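Local structure of spydx (Streptococcus pyogenes, 2J43) at residues W24-V29 with Q66-I71; H3-H8 with N93-D98. The protein binds glycogen through two family 41 carbohydrate-binding modules of a pullulanase that probably hydrolyses alpha-1,6-glucosidic linkages. All coordinates share one frame; numbering follows the deposited sequence.

Contact 1 of 2, residues W24-V29 with Q66-I71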
loop_
_atom_site.group_PDB
_atom_site.type_symbol
_atom_site.label_atom_id
_atom_site.label_comp_id
_atom_site.label_asym_id
_atom_site.label_seq_id
_atom_site.Cartn_x
_atom_site.Cartn_y
_atom_site.Cartn_z
ATOM N N TRP A 24 20.060 -9.410 -1.041
ATOM C CA TRP A 24 20.355 -10.690 -0.411
ATOM C C TRP A 24 19.077 -11.108 0.352
ATOM O O TRP A 24 18.564 -10.333 1.139
ATOM C CB TRP A 24 21.531 -10.532 0.559
ATOM C CG TRP A 24 21.913 -11.823 1.230
ATOM C CD1 TRP A 24 21.369 -12.367 2.370
ATOM C CD2 TRP A 24 22.944 -12.704 0.805
ATOM N NE1 TRP A 24 21.997 -13.566 2.636
ATOM C CE2 TRP A 24 22.956 -13.807 1.683
ATOM C CE3 TRP A 24 23.860 -12.688 -0.274
ATOM C CZ2 TRP A 24 23.850 -14.877 1.532
ATOM C CZ3 TRP A 24 24.749 -13.742 -0.428
ATOM C CH2 TRP A 24 24.745 -14.835 0.467
ATOM N N VAL A 25 18.499 -12.267 0.022
ATOM C CA VAL A 25 17.165 -12.631 0.483
ATOM C C VAL A 25 17.102 -14.000 1.177
ATOM O O VAL A 25 17.845 -14.919 0.843
ATOM C CB VAL A 25 16.137 -12.594 -0.676
ATOM C CG1 VAL A 25 16.031 -11.202 -1.241
ATOM C CG2 VAL A 25 16.535 -13.554 -1.792
ATOM N N TRP A 26 16.206 -14.084 2.144
ATOM C CA TRP A 26 15.910 -15.332 2.813
ATOM C C TRP A 26 14.477 -15.394 3.273
ATOM O O TRP A 26 13.662 -14.516 2.959
ATOM C CB TRP A 26 16.909 -15.569 3.912
ATOM C CG TRP A 26 16.952 -14.602 5.097
ATOM C CD1 TRP A 26 16.479 -14.861 6.343
ATOM C CD2 TRP A 26 17.569 -13.275 5.192
ATOM N NE1 TRP A 26 16.731 -13.812 7.184
ATOM C CE2 TRP A 26 17.414 -12.837 6.529
ATOM C CE3 TRP A 26 18.232 -12.434 4.300
ATOM C CZ2 TRP A 26 17.879 -11.603 6.985
ATOM C CZ3 TRP A 26 18.691 -11.213 4.766
ATOM C CH2 TRP A 26 18.502 -10.811 6.086
ATOM N N GLY A 27 14.117 -16.434 4.010
ATOM C CA GLY A 27 12.721 -16.657 4.323
ATOM C C GLY A 27 12.009 -17.313 3.146
ATOM O O GLY A 27 12.560 -18.162 2.456
ATOM N N ASP A 28 10.773 -16.893 2.923
ATOM C CA ASP A 28 9.863 -17.610 2.016
ATOM C C ASP A 28 10.038 -17.166 0.570
ATOM O O ASP A 28 9.086 -16.842 -0.119
ATOM C CB ASP A 28 8.409 -17.448 2.488
ATOM C CG ASP A 28 8.180 -18.074 3.841
ATOM O OD1 ASP A 28 8.809 -19.118 4.142
ATOM O OD2 ASP A 28 7.414 -17.572 4.663
ATOM N N VAL A 29 11.275 -17.162 0.121
ATOM C CA VAL A 29 11.671 -16.863 -1.242
ATOM C C VAL A 29 11.974 -18.199 -1.954
ATOM O O VAL A 29 12.216 -19.221 -1.286
ATOM C CB VAL A 29 12.881 -15.874 -1.287
ATOM C CG1 VAL A 29 12.505 -14.552 -0.686
ATOM C CG2 VAL A 29 14.098 -16.397 -0.574
ATOM N N GLN A 66 6.632 -14.771 5.157
ATOM C CA GLN A 66 7.607 -13.750 5.536
ATOM C C GLN A 66 8.826 -13.828 4.621
ATOM O O GLN A 66 9.317 -14.920 4.340
ATOM C CB GLN A 66 8.077 -13.951 6.974
ATOM C CG GLN A 66 6.977 -13.979 8.037
ATOM C CD GLN A 66 7.486 -13.949 9.463
ATOM O OE1 GLN A 66 8.192 -13.007 9.860
ATOM N NE2 GLN A 66 7.091 -14.952 10.257
ATOM N N VAL A 67 9.324 -12.661 4.231
ATOM C CA VAL A 67 10.518 -12.524 3.434
ATOM C C VAL A 67 11.472 -11.640 4.187
ATOM O O VAL A 67 11.093 -10.600 4.704
ATOM C CB VAL A 67 10.171 -11.863 2.102
ATOM C CG1 VAL A 67 11.375 -11.439 1.331
ATOM C CG2 VAL A 67 9.287 -12.863 1.271
ATOM N N SER A 68 12.716 -12.042 4.222
ATOM C CA SER A 68 13.724 -11.230 4.803
ATOM C C SER A 68 14.725 -10.848 3.719
ATOM O O SER A 68 14.930 -11.546 2.733
ATOM C CB SER A 68 14.433 -11.957 5.949
ATOM O OG SER A 68 13.499 -12.247 7.010
ATOM N N TYR A 69 15.401 -9.739 3.960
ATOM C CA TYR A 69 16.307 -9.208 2.967
ATOM C C TYR A 69 17.285 -8.216 3.584
ATOM O O TYR A 69 17.101 -7.652 4.697
ATOM C CB TYR A 69 15.561 -8.514 1.790
ATOM C CG TYR A 69 15.046 -7.166 2.188
ATOM C CD1 TYR A 69 15.786 -5.999 1.943
ATOM C CD2 TYR A 69 13.833 -7.057 2.863
ATOM C CE1 TYR A 69 15.288 -4.776 2.405
ATOM C CE2 TYR A 69 13.333 -5.794 3.274
ATOM C CZ TYR A 69 14.077 -4.700 3.043
ATOM O OH TYR A 69 13.609 -3.476 3.501
ATOM N N LEU A 70 18.333 -7.965 2.822
ATOM C CA LEU A 70 19.239 -6.866 3.089
ATOM C C LEU A 70 19.834 -6.425 1.767
ATOM O O LEU A 70 19.771 -7.163 0.798
ATOM C CB LEU A 70 20.326 -7.248 4.094
ATOM C CG LEU A 70 21.271 -8.358 3.659
ATOM C CD1 LEU A 70 22.412 -7.743 2.849
ATOM C CD2 LEU A 70 21.848 -9.161 4.824
ATOM N N ILE A 71 20.431 -5.240 1.774
ATOM C CA ILE A 71 21.176 -4.718 0.615
ATOM C C ILE A 71 22.627 -4.761 1.014
ATOM O O ILE A 71 23.021 -4.191 2.059
ATOM C CB ILE A 71 20.736 -3.262 0.211
ATOM C CG1 ILE A 71 19.283 -3.273 -0.249
ATOM C CG2 ILE A 71 21.639 -2.699 -0.919
ATOM C CD1 ILE A 71 18.730 -1.938 -0.587
#
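W26 and L70 both set CG between their backbone N and carbonyl carbon (chi1 64° and 63°), and the two side chains meet on the face of the sheet that also carries W24 and S68. The indole of W26 lies flat across the opposing strand: S68 CB and Y69 N lie over one face of the ring, near its rim, while W26 CZ3 reaches L70 CD2 at 3.8 Å. W24 runs beside L70 in the same direction, its CB 3.7 Å from L70 CD1. Antiparallel hydrogen-bonded pairs W24–L70 and W26–S68 alternate with non-hydrogen-bonded V25–Y69 and G27–V67. These are the two inner strands, 21-27 and 66-73, of the four-stranded antiparallel sheet in the first carbohydrate-binding module; the partly exposed W24 and W26 on one face, with W36 edge-to-face on W24, are consistent with a glucan-binding surface, as in family 41 modules. On the other face V25 CG1 comes to 4.1 Å from Y69 CB. Past G27 the chain bends through an inverse gamma turn centred on D28, yet pairing continues: D28 N donates to Q66 O at 2.8 Å. The carboxylate returns the grip, D28 OD2 taking Q66 N at 2.9 Å on its anti side, 23° out of the carboxylate plane. The same oxygen accepts Q65 N, and two amides thereby anchor D28 to the start of strand 66-73. Just beyond, V29 CG1 meets V67 CG1 at 3.9 Å.

Contact 2 of 2, residues H3-H8 with N93-D98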
loop_
_atom_site.group_PDB
_atom_site.type_symbol
_atom_site.label_atom_id
_atom_site.label_comp_id
_atom_site.label_asym_id
_atom_site.label_seq_id
_atom_site.Cartn_x
_atom_site.Cartn_y
_atom_site.Cartn_z
ATOM N N HIS A 3 5.011 -17.157 -8.232
ATOM C CA HIS A 3 4.698 -15.987 -7.430
ATOM C C HIS A 3 5.974 -15.162 -7.253
ATOM O O HIS A 3 7.098 -15.699 -7.119
ATOM C CB HIS A 3 4.197 -16.396 -6.053
ATOM C CG HIS A 3 2.938 -17.203 -6.078
ATOM N ND1 HIS A 3 1.688 -16.625 -6.178
ATOM C CD2 HIS A 3 2.737 -18.541 -6.025
ATOM C CE1 HIS A 3 0.770 -17.582 -6.175
ATOM N NE2 HIS A 3 1.380 -18.751 -6.074
ATOM N N HIS A 4 5.786 -13.862 -7.224
ATOM C CA HIS A 4 6.879 -12.912 -7.069
ATOM C C HIS A 4 6.459 -11.811 -6.081
ATOM O O HIS A 4 5.257 -11.491 -5.960
ATOM C CB HIS A 4 7.235 -12.294 -8.437
ATOM C CG HIS A 4 7.947 -13.241 -9.366
ATOM N ND1 HIS A 4 7.326 -14.325 -9.953
ATOM C CD2 HIS A 4 9.219 -13.241 -9.834
ATOM C CE1 HIS A 4 8.198 -14.975 -10.702
ATOM N NE2 HIS A 4 9.354 -14.345 -10.639
ATOM N N LEU A 5 7.446 -11.221 -5.427
ATOM C CA LEU A 5 7.252 -10.018 -4.648
ATOM C C LEU A 5 7.964 -8.869 -5.347
ATOM O O LEU A 5 9.193 -8.862 -5.448
ATOM C CB LEU A 5 7.832 -10.190 -3.240
ATOM C CG LEU A 5 7.677 -9.008 -2.265
ATOM C CD1 LEU A 5 6.203 -8.736 -1.950
ATOM C CD2 LEU A 5 8.443 -9.212 -0.993
ATOM N N ARG A 6 7.213 -7.900 -5.846
ATOM C CA ARG A 6 7.831 -6.698 -6.435
ATOM C C ARG A 6 8.196 -5.730 -5.350
ATOM O O ARG A 6 7.312 -5.193 -4.683
ATOM C CB ARG A 6 6.891 -6.052 -7.450
ATOM C CG ARG A 6 7.356 -4.718 -7.985
ATOM C CD ARG A 6 6.794 -4.303 -9.345
ATOM N NE ARG A 6 7.181 -5.267 -10.367
ATOM C CZ ARG A 6 6.724 -5.226 -11.604
ATOM N NH1 ARG A 6 5.906 -4.252 -11.948
ATOM N NH2 ARG A 6 7.133 -6.113 -12.503
HETATM N N MSE A 7 9.501 -5.580 -5.151
HETATM C CA MSE A 7 10.050 -4.750 -4.109
HETATM C C MSE A 7 10.426 -3.385 -4.658
HETATM O O MSE A 7 11.258 -3.273 -5.514
HETATM C CB MSE A 7 11.250 -5.425 -3.463
HETATM C CG MSE A 7 10.904 -6.758 -2.878
HETATM SE SE MSE A 7 12.345 -7.401 -1.701
HETATM C CE MSE A 7 12.308 -6.046 -0.381
ATOM N N HIS A 8 9.756 -2.372 -4.143
ATOM C CA HIS A 8 10.021 -0.989 -4.467
ATOM C C HIS A 8 10.905 -0.355 -3.406
ATOM O O HIS A 8 10.558 -0.327 -2.208
ATOM C CB HIS A 8 8.717 -0.208 -4.521
ATOM C CG HIS A 8 7.844 -0.554 -5.668
ATOM N ND1 HIS A 8 6.746 -1.386 -5.574
ATOM C CD2 HIS A 8 7.857 -0.090 -6.948
ATOM C CE1 HIS A 8 6.154 -1.438 -6.757
ATOM N NE2 HIS A 8 6.820 -0.677 -7.600
ATOM N N ASN A 93 1.901 -9.365 -3.404
ATOM C CA ASN A 93 2.834 -9.397 -4.520
ATOM C C ASN A 93 3.701 -8.184 -4.731
ATOM O O ASN A 93 4.356 -8.029 -5.770
ATOM C CB ASN A 93 2.168 -9.878 -5.795
ATOM C CG ASN A 93 1.191 -8.898 -6.302
ATOM O OD1 ASN A 93 0.982 -7.857 -5.690
ATOM N ND2 ASN A 93 0.609 -9.201 -7.472
ATOM N N GLU A 94 3.677 -7.235 -3.800
ATOM C CA GLU A 94 4.138 -5.895 -4.056
ATOM C C GLU A 94 4.336 -5.246 -2.685
ATOM O O GLU A 94 3.507 -5.394 -1.807
ATOM C CB GLU A 94 3.318 -5.060 -5.046
ATOM C CG GLU A 94 4.061 -3.913 -5.669
ATOM C CD GLU A 94 3.376 -3.390 -6.934
ATOM O OE1 GLU A 94 2.206 -3.733 -7.174
ATOM O OE2 GLU A 94 4.014 -2.599 -7.671
ATOM N N VAL A 95 5.452 -4.561 -2.498
ATOM C CA VAL A 95 5.721 -3.849 -1.241
ATOM C C VAL A 95 6.541 -2.627 -1.563
ATOM O O VAL A 95 7.346 -2.628 -2.515
ATOM C CB VAL A 95 6.459 -4.806 -0.285
ATOM C CG1 VAL A 95 7.828 -5.189 -0.896
ATOM C CG2 VAL A 95 6.602 -4.273 1.051
ATOM N N TRP A 96 6.421 -1.627 -0.719
ATOM C CA TRP A 96 7.138 -0.376 -0.837
ATOM C C TRP A 96 7.984 -0.175 0.392
ATOM O O TRP A 96 7.475 -0.167 1.521
ATOM C CB TRP A 96 6.177 0.801 -1.019
ATOM C CG TRP A 96 5.546 0.813 -2.388
ATOM C CD1 TRP A 96 5.897 1.639 -3.417
ATOM C CD2 TRP A 96 4.453 0.014 -2.879
ATOM N NE1 TRP A 96 5.113 1.407 -4.506
ATOM C CE2 TRP A 96 4.221 0.404 -4.223
ATOM C CE3 TRP A 96 3.641 -1.006 -2.331
ATOM C CZ2 TRP A 96 3.246 -0.185 -5.020
ATOM C CZ3 TRP A 96 2.651 -1.572 -3.127
ATOM C CH2 TRP A 96 2.452 -1.152 -4.453
ATOM N N ILE A 97 9.275 0.012 0.151
ATOM C CA ILE A 97 10.263 0.158 1.211
ATOM C C ILE A 97 10.773 1.569 1.176
ATOM O O ILE A 97 11.397 2.000 0.207
ATOM C CB ILE A 97 11.396 -0.863 1.068
ATOM C CG1 ILE A 97 10.807 -2.269 1.180
ATOM C CG2 ILE A 97 12.466 -0.666 2.133
ATOM C CD1 ILE A 97 11.435 -3.245 0.314
ATOM N N ASP A 98 10.488 2.291 2.245
ATOM C CA ASP A 98 10.875 3.691 2.251
ATOM C C ASP A 98 12.344 3.895 2.621
ATOM O O ASP A 98 13.099 2.952 2.806
ATOM C CB ASP A 98 9.880 4.528 3.083
ATOM C CG ASP A 98 9.914 4.222 4.579
ATOM O OD1 ASP A 98 10.967 3.803 5.127
ATOM O OD2 ASP A 98 8.889 4.420 5.258
HETATM O O HOH W 1 4.171 -2.201 -10.376
#
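N93 O accepts R6 N at 2.9 Å in an almost straight bond that arrives from above the carbonyl plane; R6 itself pairs with E94 and bonds to the residues flanking it. E94 follows, with its amide N buried and lacking a polar partner; L5 CD1 packs against that N at 3.5 Å. The E94 side chain runs next to R6 in the same direction, the guanidinium and carboxylate planes nearly perpendicular. The two charges do not touch directly: a water donates to E94 OE2 at 2.7 Å and accepts from R6 NH1 at 3.1 Å, in the plane of the guanidinium, while R6 NE forms a salt bridge with D56 of strand 53-58. V95 uses both backbone polar groups, N giving a bond to R6 O and O receiving one from H8 N. That carbonyl oxygen also lies at the edge of the H8 ring, where H8 ND1 makes a weak, bent bond to it at 3.4 Å. On the opposite face of the sheet V95 CG1 meets M7 CG at 4.0 Å and touches the L5 side chain as well. W96 then stacks on H8. H8 and W96 both set CG anti to the carbonyl carbon (chi1 -70° and -72°), which sends the side chains the same way; the rings form an offset stack, planes 8° apart, with the H8 ring centroid 4.0 Å from that of the W96 five-membered ring. H8 ND1 sits over the indole and W96 NE1 over the imidazole; Y51 meets the W96 ring edge-to-face. I97 closes the run, its N donating to H8 O at 2.7 Å. Such alternating backbone bonds mark a parallel strand pair, here joining strands 4-9 and 94-97 within a beta-sandwich module.

Both contacts belong to the first module and lie in different sheets of its sandwich, their centres about 12 Å apart. Contact 1 pairs neighbouring inner strands antiparallel and sits farther from the centre of the chain, partly buried. Contact 2 is more buried, parallel, and ties two strands far apart in sequence, enclosing contact 1 in the loop between them. The sheets meet where Y69 of contact 1 packs on M7 and I97 of contact 2. Their chemistry follows their place: contact 1 turns an indole-bearing face outward and ends in an aspartate turn, whereas contact 2 is a largely buried pairing with its charged groups confined to one face.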